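Local coordinates for protein LbaCas13a H328A (C2c2) (PDB 5WLH) that binds a CRISPR guide RNA in its precursor form and, as a Cas13a enzyme, probably cleaves RNA under the direction of that guide, at residues R295-L299 / S1228-I1232; M302-V306 / E434-L440; N442-I446 / T1275-K1279. One frame throughout, in Å; residues are numbered along the deposited sequence.

Contact 1. Residues R295-L299 / S1228-I1232; sequences RDDML and SGLEI. With nucleotides of chain B.
Two charged hydrogen bonds form a side-on, bidentate salt bridge: Arg295 NE donates to Glu1231 OE2 at 2.7 Å (171° at the hydrogen) and Arg295 NH2 to Glu1231 OE1 at 3.0 Å (165°). Arg295 reaches across with chi1 m, chi2 t, chi3 m; Glu1231 meets it with chi1 p, chi2 m. Tyr287 gives OE2 a second partner, and Glu292 pairs with Arg295 NH2. Water 1 links Arg295 NH1 (3.2 Å) to Ser1228 OG (2.8 Å), a hydroxyl also bonded to Tyr1140. Residues 295-299 are regular helix, Leu299 N to Arg295 O 2.8 Å. Across the contact, Gly1229 adopts phi/psi 80/-13, favourable to glycine, and leads into a short turn with Ile1232 N to Gly1229 O 3.0 Å. CA atoms pair Arg295-Gly1229 at 8.0 Å and Leu299-Ile1232 at 9.6 Å. The turn presents a backbone carbonyl to the Watson-Crick edge of a guanine, consistent with base reading: Glu1231 O accepts from N1 (2.7 Å) and N2 (2.9 Å) of G2 of the pre-crRNA, chain B. One helical turn after Arg295, Leu299 CD2 packs on Ile1232 CD1 at 4.2 Å, and Leu299 CD1 lies 4.4 Å from Glu1231 CG.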
loop_
_atom_site.group_PDB
_atom_site.type_symbol
_atom_site.label_atom_id
_atom_site.label_comp_id
_atom_site.label_asym_id
_atom_site.label_seq_id
_atom_site.Cartn_x
_atom_site.Cartn_y
_atom_site.Cartn_z
ATOM N N ARG A 295 24.356 -15.906 21.055
ATOM C CA ARG A 295 22.967 -15.608 20.716
ATOM C C ARG A 295 22.025 -16.671 21.263
ATOM O O ARG A 295 20.969 -16.343 21.815
ATOM C CB ARG A 295 22.820 -15.479 19.202
ATOM C CG ARG A 295 23.799 -14.505 18.589
ATOM C CD ARG A 295 23.271 -13.935 17.255
ATOM N NE ARG A 295 22.855 -14.942 16.275
ATOM C CZ ARG A 295 23.676 -15.668 15.514
ATOM N NH1 ARG A 295 25.004 -15.558 15.615
ATOM N NH2 ARG A 295 23.159 -16.525 14.655
ATOM N N ASP A 296 22.393 -17.952 21.118
ATOM C CA ASP A 296 21.563 -19.024 21.661
ATOM C C ASP A 296 21.314 -18.821 23.147
ATOM O O ASP A 296 20.189 -18.992 23.622
ATOM C CB ASP A 296 22.220 -20.383 21.421
ATOM C CG ASP A 296 22.076 -20.855 19.991
ATOM O OD1 ASP A 296 21.766 -20.015 19.120
ATOM O OD2 ASP A 296 22.271 -22.066 19.736
ATOM N N ASP A 297 22.358 -18.468 23.901
ATOM C CA ASP A 297 22.191 -18.301 25.343
ATOM C C ASP A 297 21.296 -17.107 25.663
ATOM O O ASP A 297 20.475 -17.165 26.585
ATOM C CB ASP A 297 23.546 -18.140 26.014
ATOM C CG ASP A 297 23.418 -17.826 27.478
ATOM O OD1 ASP A 297 23.133 -18.769 28.245
ATOM O OD2 ASP A 297 23.584 -16.642 27.847
ATOM N N MET A 298 21.414 -16.027 24.888
ATOM C CA MET A 298 20.582 -14.854 25.132
ATOM C C MET A 298 19.126 -15.124 24.774
ATOM O O MET A 298 18.220 -14.694 25.497
ATOM C CB MET A 298 21.121 -13.663 24.344
ATOM C CG MET A 298 22.451 -13.145 24.903
ATOM S SD MET A 298 23.125 -11.911 23.775
ATOM C CE MET A 298 22.116 -10.489 24.185
ATOM N N LEU A 299 18.876 -15.832 23.671
ATOM C CA LEU A 299 17.495 -16.184 23.344
ATOM C C LEU A 299 16.905 -17.119 24.386
ATOM O O LEU A 299 15.704 -17.066 24.666
ATOM C CB LEU A 299 17.399 -16.855 21.976
ATOM C CG LEU A 299 17.319 -15.959 20.749
ATOM C CD1 LEU A 299 16.631 -16.734 19.612
ATOM C CD2 LEU A 299 16.574 -14.668 21.088
ATOM N N SER A 1228 23.950 -14.916 9.762
ATOM C CA SER A 1228 24.121 -14.584 11.171
ATOM C C SER A 1228 23.003 -13.657 11.621
ATOM O O SER A 1228 22.684 -12.676 10.944
ATOM C CB SER A 1228 25.483 -13.936 11.421
ATOM O OG SER A 1228 25.745 -13.865 12.813
ATOM N N GLY A 1229 22.365 -14.006 12.737
ATOM C CA GLY A 1229 21.242 -13.242 13.231
ATOM C C GLY A 1229 19.914 -13.523 12.555
ATOM O O GLY A 1229 18.877 -13.120 13.090
ATOM N N LEU A 1230 19.897 -14.232 11.416
ATOM C CA LEU A 1230 18.653 -14.382 10.664
ATOM C C LEU A 1230 17.619 -15.249 11.371
ATOM O O LEU A 1230 16.465 -15.264 10.933
ATOM C CB LEU A 1230 18.919 -14.958 9.273
ATOM C CG LEU A 1230 19.586 -14.006 8.281
ATOM C CD1 LEU A 1230 19.521 -14.593 6.892
ATOM C CD2 LEU A 1230 18.959 -12.603 8.356
ATOM N N GLU A 1231 17.990 -15.943 12.455
ATOM C CA GLU A 1231 16.984 -16.597 13.291
ATOM C C GLU A 1231 15.951 -15.610 13.853
ATOM O O GLU A 1231 14.833 -16.024 14.183
ATOM C CB GLU A 1231 17.675 -17.353 14.427
ATOM C CG GLU A 1231 18.271 -16.462 15.522
ATOM C CD GLU A 1231 19.663 -15.940 15.188
ATOM O OE1 GLU A 1231 20.248 -16.363 14.162
ATOM O OE2 GLU A 1231 20.156 -15.092 15.959
ATOM N N ILE A 1232 16.313 -14.327 13.981
ATOM C CA ILE A 1232 15.400 -13.268 14.405
ATOM C C ILE A 1232 14.496 -12.853 13.259
ATOM O O ILE A 1232 13.312 -12.550 13.453
ATOM C CB ILE A 1232 16.228 -12.074 14.927
ATOM C CG1 ILE A 1232 17.065 -12.506 16.129
ATOM C CG2 ILE A 1232 15.367 -10.869 15.264
ATOM C CD1 ILE A 1232 16.228 -12.873 17.319
ATOM P P G B 2 11.106 -26.957 15.484
ATOM O OP1 G B 2 10.132 -28.067 15.696
ATOM O OP2 G B 2 12.070 -27.029 14.355
ATOM O "O5'" G B 2 10.305 -25.578 15.374
ATOM C "C5'" G B 2 9.497 -25.116 16.454
ATOM C "C4'" G B 2 9.016 -23.694 16.268
ATOM O "O4'" G B 2 10.141 -22.770 16.277
ATOM C "C3'" G B 2 8.249 -23.404 14.979
ATOM O "O3'" G B 2 7.293 -22.392 15.257
ATOM C "C2'" G B 2 9.325 -22.808 14.085
ATOM O "O2'" G B 2 8.845 -22.019 13.016
ATOM C "C1'" G B 2 10.113 -21.986 15.095
ATOM N N9 G B 2 11.482 -21.718 14.675
ATOM C C8 G B 2 12.409 -22.690 14.382
ATOM N N7 G B 2 13.553 -22.188 14.022
ATOM C C5 G B 2 13.354 -20.812 14.067
ATOM C C6 G B 2 14.277 -19.767 13.775
ATOM O O6 G B 2 15.444 -19.880 13.400
ATOM N N1 G B 2 13.725 -18.508 13.957
ATOM C C2 G B 2 12.432 -18.274 14.353
ATOM N N2 G B 2 12.102 -16.967 14.466
ATOM N N3 G B 2 11.551 -19.250 14.631
ATOM C C4 G B 2 12.085 -20.492 14.475
HETATM O O HOH W 1 26.845 -16.383 13.110
#

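Contact 2. Residues M302-V306 / E434-L440; sequences MRRLV and EKIWKDL. With nucleotides of chain B.
Val306 and Met302, one turn apart on their helix, pack against Trp437 and Leu440. Val306 CG2 lies 3.5 Å from Leu440 CD1, 4.2 Å from Ile436 CG2 and 4.1 Å from Trp437 CE3, at the indole edge. Met302, extended through chi1 and chi2 (both t) and turned at chi3 (p), sets CG 3.8 Å from Leu440 CD1 and CE 3.6 Å from Trp437 CZ3. Both segments are regular helix and run roughly antiparallel, their axes crossing at 148° with a closest approach of 10.3 Å. In register, Val306 CA is 6.6 Å from Trp437 CA, and Met302 CA is 8.4 Å from Leu440 CA. Together they bury 414 Å².

Trp437 (chi1 t) also offers a ring face to Arg303. Arg303 CD sits 3.7 Å from the six-membered ring centroid, a CH-pi contact 10° off the normal, and Arg303 CZ is 4.6 Å from the five-membered ring centroid in a cation-pi contact 15° off it. Arg303 NH1 donates to Glu434 OE2 (2.8 Å) and Arg303 NH2 to Glu434 OE1 (2.9 Å), a bidentate salt bridge; Asp330 is a further salt-bridge partner of NH2.

Lys435 NZ donates to OP2 of G5 (2.6 Å) and Lys438 NZ to OP1 of A3 (2.5 Å) of chain B. One helix thus serves two partners: Trp437, Leu440 and Glu434 hold helix 292-311 through apolar, aromatic and charged contacts, while its lysines meet RNA phosphates.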
loop_
_atom_site.group_PDB
_atom_site.type_symbol
_atom_site.label_atom_id
_atom_site.label_comp_id
_atom_site.label_asym_id
_atom_site.label_seq_id
_atom_site.Cartn_x
_atom_site.Cartn_y
_atom_site.Cartn_z
ATOM N N MET A 302 15.681 -15.014 27.245
ATOM C CA MET A 302 14.419 -14.379 26.874
ATOM C C MET A 302 13.283 -15.398 26.855
ATOM O O MET A 302 12.164 -15.097 27.286
ATOM C CB MET A 302 14.565 -13.702 25.509
ATOM C CG MET A 302 13.411 -12.805 25.164
ATOM S SD MET A 302 13.664 -11.992 23.555
ATOM C CE MET A 302 13.284 -13.336 22.452
ATOM N N ARG A 303 13.562 -16.620 26.390
ATOM C CA ARG A 303 12.550 -17.667 26.415
ATOM C C ARG A 303 12.116 -17.980 27.842
ATOM O O ARG A 303 10.925 -18.194 28.101
ATOM C CB ARG A 303 13.084 -18.921 25.726
ATOM C CG ARG A 303 12.114 -20.077 25.683
ATOM C CD ARG A 303 10.895 -19.744 24.826
ATOM N NE ARG A 303 9.803 -20.678 25.078
ATOM C CZ ARG A 303 8.621 -20.631 24.479
ATOM N NH1 ARG A 303 8.369 -19.687 23.570
ATOM N NH2 ARG A 303 7.686 -21.524 24.801
ATOM N N ARG A 304 13.068 -18.021 28.780
ATOM C CA ARG A 304 12.709 -18.285 30.175
ATOM C C ARG A 304 11.791 -17.200 30.722
ATOM O O ARG A 304 10.891 -17.481 31.525
ATOM C CB ARG A 304 13.970 -18.402 31.033
ATOM C CG ARG A 304 14.702 -19.707 30.814
ATOM C CD ARG A 304 15.672 -19.976 31.955
ATOM N NE ARG A 304 16.606 -21.047 31.623
ATOM C CZ ARG A 304 17.817 -20.838 31.128
ATOM N NH1 ARG A 304 18.232 -19.593 30.910
ATOM N NH2 ARG A 304 18.612 -21.866 30.861
ATOM N N LEU A 305 11.998 -15.949 30.310
ATOM C CA LEU A 305 11.092 -14.897 30.752
ATOM C C LEU A 305 9.675 -15.158 30.260
ATOM O O LEU A 305 8.707 -14.936 30.996
ATOM C CB LEU A 305 11.571 -13.535 30.270
ATOM C CG LEU A 305 12.814 -13.006 30.979
ATOM C CD1 LEU A 305 13.272 -11.706 30.332
ATOM C CD2 LEU A 305 12.530 -12.767 32.445
ATOM N N VAL A 306 9.531 -15.606 29.010
ATOM C CA VAL A 306 8.198 -15.919 28.492
ATOM C C VAL A 306 7.600 -17.086 29.266
ATOM O O VAL A 306 6.422 -17.068 29.649
ATOM C CB VAL A 306 8.264 -16.234 26.989
ATOM C CG1 VAL A 306 6.891 -16.696 26.474
ATOM C CG2 VAL A 306 8.765 -15.029 26.206
ATOM N N GLU A 434 3.162 -18.339 22.825
ATOM C CA GLU A 434 3.885 -18.401 21.563
ATOM C C GLU A 434 3.644 -17.159 20.711
ATOM O O GLU A 434 4.558 -16.720 20.008
ATOM C CB GLU A 434 3.524 -19.686 20.830
ATOM C CG GLU A 434 3.911 -20.928 21.664
ATOM C CD GLU A 434 5.174 -20.696 22.482
ATOM O OE1 GLU A 434 5.115 -20.818 23.729
ATOM O OE2 GLU A 434 6.231 -20.373 21.882
ATOM N N LYS A 435 2.457 -16.548 20.791
ATOM C CA LYS A 435 2.299 -15.247 20.146
ATOM C C LYS A 435 3.265 -14.233 20.738
ATOM O O LYS A 435 3.887 -13.458 20.004
ATOM C CB LYS A 435 0.874 -14.735 20.301
ATOM C CG LYS A 435 -0.101 -15.316 19.310
ATOM C CD LYS A 435 0.278 -14.912 17.893
ATOM C CE LYS A 435 -0.718 -15.508 16.913
ATOM N NZ LYS A 435 -0.264 -15.386 15.505
ATOM N N ILE A 436 3.396 -14.216 22.069
ATOM C CA ILE A 436 4.286 -13.257 22.726
ATOM C C ILE A 436 5.747 -13.564 22.401
ATOM O O ILE A 436 6.550 -12.650 22.180
ATOM C CB ILE A 436 4.028 -13.231 24.249
ATOM C CG1 ILE A 436 2.990 -12.155 24.592
ATOM C CG2 ILE A 436 5.300 -12.954 25.032
ATOM C CD1 ILE A 436 1.666 -12.335 23.864
ATOM N N TRP A 437 6.118 -14.844 22.393
ATOM C CA TRP A 437 7.470 -15.233 21.994
ATOM C C TRP A 437 7.813 -14.675 20.618
ATOM O O TRP A 437 8.856 -14.035 20.429
ATOM C CB TRP A 437 7.581 -16.761 22.002
ATOM C CG TRP A 437 8.855 -17.378 21.439
ATOM C CD1 TRP A 437 8.940 -18.224 20.381
ATOM C CD2 TRP A 437 10.197 -17.236 21.943
ATOM N NE1 TRP A 437 10.246 -18.608 20.176
ATOM C CE2 TRP A 437 11.035 -18.027 21.130
ATOM C CE3 TRP A 437 10.766 -16.533 23.005
ATOM C CZ2 TRP A 437 12.426 -18.117 21.334
ATOM C CZ3 TRP A 437 12.156 -16.621 23.204
ATOM C CH2 TRP A 437 12.958 -17.406 22.372
ATOM N N LYS A 438 6.934 -14.901 19.643
ATOM C CA LYS A 438 7.203 -14.372 18.313
ATOM C C LYS A 438 7.144 -12.849 18.302
ATOM O O LYS A 438 7.802 -12.217 17.466
ATOM C CB LYS A 438 6.224 -14.942 17.304
ATOM C CG LYS A 438 6.397 -16.448 17.073
ATOM C CD LYS A 438 5.418 -16.943 16.032
ATOM C CE LYS A 438 5.541 -18.452 15.821
ATOM N NZ LYS A 438 4.709 -19.170 16.831
ATOM N N ASP A 439 6.341 -12.260 19.196
ATOM C CA ASP A 439 6.255 -10.808 19.351
ATOM C C ASP A 439 7.573 -10.229 19.856
ATOM O O ASP A 439 8.016 -9.161 19.401
ATOM C CB ASP A 439 5.099 -10.504 20.317
ATOM C CG ASP A 439 4.662 -9.057 20.332
ATOM O OD1 ASP A 439 5.194 -8.200 19.570
ATOM O OD2 ASP A 439 3.731 -8.784 21.142
ATOM N N LEU A 440 8.227 -10.930 20.790
ATOM C CA LEU A 440 9.530 -10.483 21.267
ATOM C C LEU A 440 10.568 -10.570 20.162
ATOM O O LEU A 440 11.401 -9.671 20.005
ATOM C CB LEU A 440 9.972 -11.336 22.457
ATOM C CG LEU A 440 9.111 -11.193 23.708
ATOM C CD1 LEU A 440 9.783 -11.896 24.886
ATOM C CD2 LEU A 440 8.845 -9.740 24.039
ATOM P P G B 5 -2.620 -15.985 12.678
ATOM O OP1 G B 5 -2.447 -14.557 12.292
ATOM O OP2 G B 5 -2.171 -16.444 14.020
ATOM O "O5'" G B 5 -4.145 -16.374 12.562
ATOM C "C5'" G B 5 -4.901 -16.082 11.402
ATOM C "C4'" G B 5 -6.293 -16.650 11.548
ATOM O "O4'" G B 5 -6.211 -18.102 11.565
ATOM C "C3'" G B 5 -7.013 -16.313 12.848
ATOM O "O3'" G B 5 -7.629 -15.035 12.827
ATOM C "C2'" G B 5 -8.023 -17.449 12.960
ATOM O "O2'" G B 5 -9.108 -17.217 12.075
ATOM C "C1'" G B 5 -7.199 -18.628 12.438
ATOM N N9 G B 5 -6.503 -19.322 13.536
ATOM C C8 G B 5 -5.250 -19.045 14.030
ATOM N N7 G B 5 -4.888 -19.832 15.013
ATOM C C5 G B 5 -5.978 -20.682 15.171
ATOM C C6 G B 5 -6.171 -21.744 16.092
ATOM O O6 G B 5 -5.385 -22.136 16.963
ATOM N N1 G B 5 -7.419 -22.333 15.919
ATOM C C2 G B 5 -8.355 -21.953 14.981
ATOM N N2 G B 5 -9.499 -22.646 14.958
ATOM N N3 G B 5 -8.199 -20.956 14.112
ATOM C C4 G B 5 -6.988 -20.375 14.279
ATOM P P A B 4 2.098 -19.340 13.528
ATOM O OP1 A B 4 2.800 -18.021 13.554
ATOM O OP2 A B 4 1.754 -20.038 14.795
ATOM O "O5'" A B 4 0.740 -19.171 12.726
ATOM C "C5'" A B 4 0.732 -18.597 11.429
ATOM C "C4'" A B 4 -0.624 -18.752 10.806
ATOM O "O4'" A B 4 -0.925 -20.160 10.646
ATOM C "C3'" A B 4 -1.777 -18.225 11.635
ATOM O "O3'" A B 4 -1.939 -16.828 11.499
ATOM C "C2'" A B 4 -2.955 -19.029 11.109
ATOM O "O2'" A B 4 -3.367 -18.539 9.839
ATOM C "C1'" A B 4 -2.298 -20.387 10.887
ATOM N N9 A B 4 -2.407 -21.261 12.069
ATOM C C8 A B 4 -1.467 -21.559 13.024
ATOM N N7 A B 4 -1.899 -22.412 13.930
ATOM C C5 A B 4 -3.198 -22.697 13.526
ATOM C C6 A B 4 -4.221 -23.522 14.047
ATOM N N6 A B 4 -4.099 -24.274 15.142
ATOM N N1 A B 4 -5.391 -23.561 13.373
ATOM C C2 A B 4 -5.544 -22.819 12.273
ATOM N N3 A B 4 -4.660 -22.005 11.695
ATOM C C4 A B 4 -3.516 -21.988 12.381
ATOM P P A B 3 5.823 -22.818 15.717
ATOM O OP1 A B 3 5.108 -21.609 16.207
ATOM O OP2 A B 3 5.922 -24.032 16.566
ATOM O "O5'" A B 3 5.199 -23.330 14.353
ATOM C "C5'" A B 3 3.865 -23.062 14.044
ATOM C "C4'" A B 3 3.742 -22.606 12.621
ATOM O "O4'" A B 3 3.440 -23.761 11.797
ATOM C "C3'" A B 3 2.582 -21.649 12.407
ATOM O "O3'" A B 3 2.973 -20.300 12.593
ATOM C "C2'" A B 3 2.102 -21.987 11.013
ATOM O "O2'" A B 3 2.974 -21.421 10.047
ATOM C "C1'" A B 3 2.318 -23.500 11.000
ATOM N N9 A B 3 1.197 -24.244 11.601
ATOM C C8 A B 3 1.252 -25.055 12.723
ATOM N N7 A B 3 0.104 -25.620 13.020
ATOM C C5 A B 3 -0.757 -25.147 12.033
ATOM C C6 A B 3 -2.117 -25.385 11.769
ATOM N N6 A B 3 -2.874 -26.169 12.541
ATOM N N1 A B 3 -2.683 -24.780 10.697
ATOM C C2 A B 3 -1.911 -23.990 9.937
ATOM N N3 A B 3 -0.619 -23.697 10.086
ATOM C C4 A B 3 -0.098 -24.310 11.155
#

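Contact 3. Residues N442-I446 / T1275-K1279; sequences NYISI and TYDLK. With nucleotides of chain B.
Helix 442-446 runs past the N-terminal end of helix 1278-1281, with CA of Asn442 and Asp1277 5.8 Å apart and CA of Ser445 and Tyr1276 also at 5.8 Å. Asp1277, extended at phi/psi -160/111, is the N-cap: its OD1 accepts from Lys1279 N at 2.9 Å, while its OD2 forms a salt bridge with Lys1279 NZ at 2.7 Å. The passing helix supplies a further acceptor at this helix start, from a distant part of the chain, as Leu1278 N donates to Asn442 OD1 (2.8 Å, 157°), with Asn442 at chi1 t. One turn on, Ser445 OG (chi1 t) donates to Tyr1276 O at 2.7 Å, and Ile446 CG2 packs 3.5 Å from Asp1277 CG. Water 3 gives hydrogen bonds to Asn442 OD1 and Thr1275 O, both 2.7 Å. The pre-crRNA borders the joint: Tyr443 OH donates to OP1 of C11 of chain B at 2.6 Å. Water 2 connects Asn442 ND2 (2.9 Å) and Asp1277 OD1 (2.7 Å) to the ribose O2' of G9 of chain B, 2.9 Å away.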
loop_
_atom_site.group_PDB
_atom_site.type_symbol
_atom_site.label_atom_id
_atom_site.label_comp_id
_atom_site.label_asym_id
_atom_site.label_seq_id
_atom_site.Cartn_x
_atom_site.Cartn_y
_atom_site.Cartn_z
ATOM N N ASN A 442 9.910 -10.477 17.020
ATOM C CA ASN A 442 9.529 -9.408 16.102
ATOM C C ASN A 442 10.174 -8.092 16.502
ATOM O O ASN A 442 10.706 -7.353 15.663
ATOM C CB ASN A 442 8.016 -9.248 16.091
ATOM C CG ASN A 442 7.563 -8.157 15.140
ATOM O OD1 ASN A 442 7.490 -8.390 13.949
ATOM N ND2 ASN A 442 7.257 -6.967 15.672
ATOM N N TYR A 443 10.114 -7.775 17.796
ATOM C CA TYR A 443 10.626 -6.500 18.262
ATOM C C TYR A 443 12.120 -6.390 17.997
ATOM O O TYR A 443 12.597 -5.357 17.521
ATOM C CB TYR A 443 10.311 -6.336 19.749
ATOM C CG TYR A 443 10.532 -4.937 20.255
ATOM C CD1 TYR A 443 9.610 -3.929 20.001
ATOM C CD2 TYR A 443 11.678 -4.618 20.973
ATOM C CE1 TYR A 443 9.825 -2.636 20.453
ATOM C CE2 TYR A 443 11.892 -3.329 21.430
ATOM C CZ TYR A 443 10.967 -2.350 21.176
ATOM O OH TYR A 443 11.196 -1.076 21.653
ATOM N N ILE A 444 12.870 -7.460 18.277
ATOM C CA ILE A 444 14.292 -7.479 17.942
ATOM C C ILE A 444 14.487 -7.309 16.439
ATOM O O ILE A 444 15.338 -6.536 15.993
ATOM C CB ILE A 444 14.939 -8.782 18.440
ATOM C CG1 ILE A 444 14.693 -8.961 19.940
ATOM C CG2 ILE A 444 16.443 -8.775 18.141
ATOM C CD1 ILE A 444 15.070 -10.397 20.371
ATOM N N SER A 445 13.705 -8.039 15.639
ATOM C CA SER A 445 13.831 -7.945 14.188
ATOM C C SER A 445 13.661 -6.507 13.708
ATOM O O SER A 445 14.521 -5.966 12.997
ATOM C CB SER A 445 12.800 -8.854 13.526
ATOM O OG SER A 445 12.850 -8.723 12.121
ATOM N N ILE A 446 12.580 -5.853 14.128
ATOM C CA ILE A 446 12.296 -4.538 13.563
ATOM C C ILE A 446 13.300 -3.506 14.045
ATOM O O ILE A 446 13.552 -2.504 13.352
ATOM C CB ILE A 446 10.848 -4.110 13.887
ATOM C CG1 ILE A 446 10.664 -3.897 15.390
ATOM C CG2 ILE A 446 9.857 -5.122 13.273
ATOM C CD1 ILE A 446 9.244 -3.363 15.778
ATOM N N THR A 1275 7.826 -13.052 8.281
ATOM C CA THR A 1275 8.204 -13.374 9.644
ATOM C C THR A 1275 8.930 -12.228 10.322
ATOM O O THR A 1275 8.944 -12.149 11.553
ATOM C CB THR A 1275 9.111 -14.610 9.637
ATOM O OG1 THR A 1275 10.211 -14.362 8.746
ATOM C CG2 THR A 1275 8.335 -15.812 9.136
ATOM N N TYR A 1276 9.531 -11.320 9.551
ATOM C CA TYR A 1276 10.391 -10.324 10.165
ATOM C C TYR A 1276 9.647 -9.099 10.695
ATOM O O TYR A 1276 10.239 -8.324 11.454
ATOM C CB TYR A 1276 11.443 -9.907 9.160
ATOM C CG TYR A 1276 10.933 -9.055 8.028
ATOM C CD1 TYR A 1276 10.856 -7.674 8.171
ATOM C CD2 TYR A 1276 10.568 -9.619 6.804
ATOM C CE1 TYR A 1276 10.411 -6.863 7.141
ATOM C CE2 TYR A 1276 10.128 -8.797 5.742
ATOM C CZ TYR A 1276 10.059 -7.424 5.937
ATOM O OH TYR A 1276 9.656 -6.563 4.939
ATOM N N ASP A 1277 8.365 -8.916 10.363
ATOM C CA ASP A 1277 7.665 -7.723 10.832
ATOM C C ASP A 1277 6.165 -7.972 10.770
ATOM O O ASP A 1277 5.594 -8.043 9.678
ATOM C CB ASP A 1277 8.047 -6.488 10.012
ATOM C CG ASP A 1277 7.512 -5.198 10.629
ATOM O OD1 ASP A 1277 6.557 -5.267 11.447
ATOM O OD2 ASP A 1277 8.050 -4.109 10.320
ATOM N N LEU A 1278 5.554 -8.072 11.957
ATOM C CA LEU A 1278 4.116 -8.276 12.105
ATOM C C LEU A 1278 3.304 -7.283 11.300
ATOM O O LEU A 1278 2.217 -7.611 10.810
ATOM C CB LEU A 1278 3.739 -8.144 13.584
ATOM C CG LEU A 1278 4.118 -9.330 14.468
ATOM C CD1 LEU A 1278 4.133 -8.888 15.917
ATOM C CD2 LEU A 1278 3.124 -10.481 14.252
ATOM N N LYS A 1279 3.779 -6.039 11.201
ATOM C CA LYS A 1279 2.918 -5.036 10.588
ATOM C C LYS A 1279 2.731 -5.286 9.099
ATOM O O LYS A 1279 1.708 -4.872 8.550
ATOM C CB LYS A 1279 3.445 -3.631 10.875
ATOM C CG LYS A 1279 4.476 -3.079 9.909
ATOM C CD LYS A 1279 4.700 -1.599 10.262
ATOM C CE LYS A 1279 5.934 -1.020 9.641
ATOM N NZ LYS A 1279 7.178 -1.560 10.303
ATOM P P C B 11 8.452 1.053 20.017
ATOM O OP1 C B 11 9.841 0.783 20.407
ATOM O OP2 C B 11 7.340 0.735 20.960
ATOM O "O5'" C B 11 8.287 2.586 19.705
ATOM C "C5'" C B 11 9.338 3.320 19.098
ATOM C "C4'" C B 11 8.987 4.772 19.037
ATOM O "O4'" C B 11 7.780 4.968 18.257
ATOM C "C3'" C B 11 8.645 5.414 20.366
ATOM O "O3'" C B 11 9.778 5.713 21.124
ATOM C "C2'" C B 11 7.873 6.639 19.926
ATOM O "O2'" C B 11 8.766 7.556 19.312
ATOM C "C1'" C B 11 7.032 6.040 18.810
ATOM N N1 C B 11 5.736 5.507 19.281
ATOM C C2 C B 11 4.686 6.397 19.473
ATOM O O2 C B 11 4.889 7.618 19.293
ATOM N N3 C B 11 3.491 5.913 19.852
ATOM C C4 C B 11 3.324 4.595 20.033
ATOM N N4 C B 11 2.121 4.150 20.412
ATOM C C5 C B 11 4.389 3.662 19.841
ATOM C C6 C B 11 5.569 4.162 19.466
ATOM P P U B 27 9.352 4.707 9.663
ATOM O OP1 U B 27 8.653 4.586 10.939
ATOM O OP2 U B 27 10.782 4.296 9.625
ATOM O "O5'" U B 27 8.566 3.855 8.584
ATOM C "C5'" U B 27 8.579 2.443 8.629
ATOM C "C4'" U B 27 7.340 1.932 7.954
ATOM O "O4'" U B 27 6.216 2.116 8.851
ATOM C "C3'" U B 27 6.962 2.664 6.651
ATOM O "O3'" U B 27 6.508 1.717 5.704
ATOM C "C2'" U B 27 5.748 3.489 7.067
ATOM O "O2'" U B 27 4.863 3.807 6.008
ATOM C "C1'" U B 27 5.127 2.541 8.079
ATOM N N1 U B 27 4.049 3.080 8.916
ATOM C C2 U B 27 3.085 2.164 9.327
ATOM O O2 U B 27 3.170 0.975 9.087
ATOM N N3 U B 27 2.043 2.689 10.062
ATOM C C4 U B 27 1.881 4.016 10.397
ATOM O O4 U B 27 0.887 4.356 11.054
ATOM C C5 U B 27 2.904 4.892 9.904
ATOM C C6 U B 27 3.928 4.416 9.189
ATOM P P G B 9 -1.014 -4.927 16.495
ATOM O OP1 G B 9 -0.753 -6.264 17.082
ATOM O OP2 G B 9 -1.712 -3.897 17.298
ATOM O "O5'" G B 9 0.361 -4.264 16.039
ATOM C "C5'" G B 9 1.289 -4.971 15.231
ATOM C "C4'" G B 9 2.366 -4.032 14.745
ATOM O "O4'" G B 9 1.802 -3.129 13.757
ATOM C "C3'" G B 9 2.936 -3.094 15.792
ATOM O "O3'" G B 9 3.914 -3.707 16.614
ATOM C "C2'" G B 9 3.468 -1.949 14.947
ATOM O "O2'" G B 9 4.656 -2.338 14.263
ATOM C "C1'" G B 9 2.363 -1.837 13.914
ATOM N N9 G B 9 1.295 -0.906 14.332
ATOM C C8 G B 9 0.079 -1.191 14.915
ATOM N N7 G B 9 -0.636 -0.120 15.157
ATOM C C5 G B 9 0.161 0.937 14.690
ATOM C C6 G B 9 -0.057 2.342 14.664
ATOM O O6 G B 9 -1.067 2.958 15.045
ATOM N N1 G B 9 1.023 3.045 14.113
ATOM C C2 G B 9 2.193 2.467 13.663
ATOM N N2 G B 9 3.144 3.284 13.156
ATOM N N3 G B 9 2.389 1.162 13.671
ATOM C C4 G B 9 1.358 0.465 14.196
HETATM O O HOH W 2 6.083 -4.853 14.043
HETATM O O HOH W 3 7.159 -10.922 13.235
#

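Overall arrangement
From the N terminus, helix 292-311 opens contact 1 with residues 295-299 and, just afterwards, contact 2 with 302-306. Contact 2 closes first, at 434-440, a loop of 127 intervening residues nested inside the 928-residue loop of contact 1. Helix 429-458 then opens contact 3 at 442-446; contact 1 closes at 1228-1232 and contact 3 at 1275-1279, so these two long loops cross. Contacts 2 and 3 follow in series. All three centres lie 13 to 14 Å apart: Leu299 O is 3.6 Å from Trp437 CH2, Ile1232 CG2 3.3 Å from Ser445 N, and Met302 SD 3.8 Å from Ile444 CD1. Helices 292-311 and 429-458, paired by contact 2, thereby each meet a late-chain segment beside the RNA.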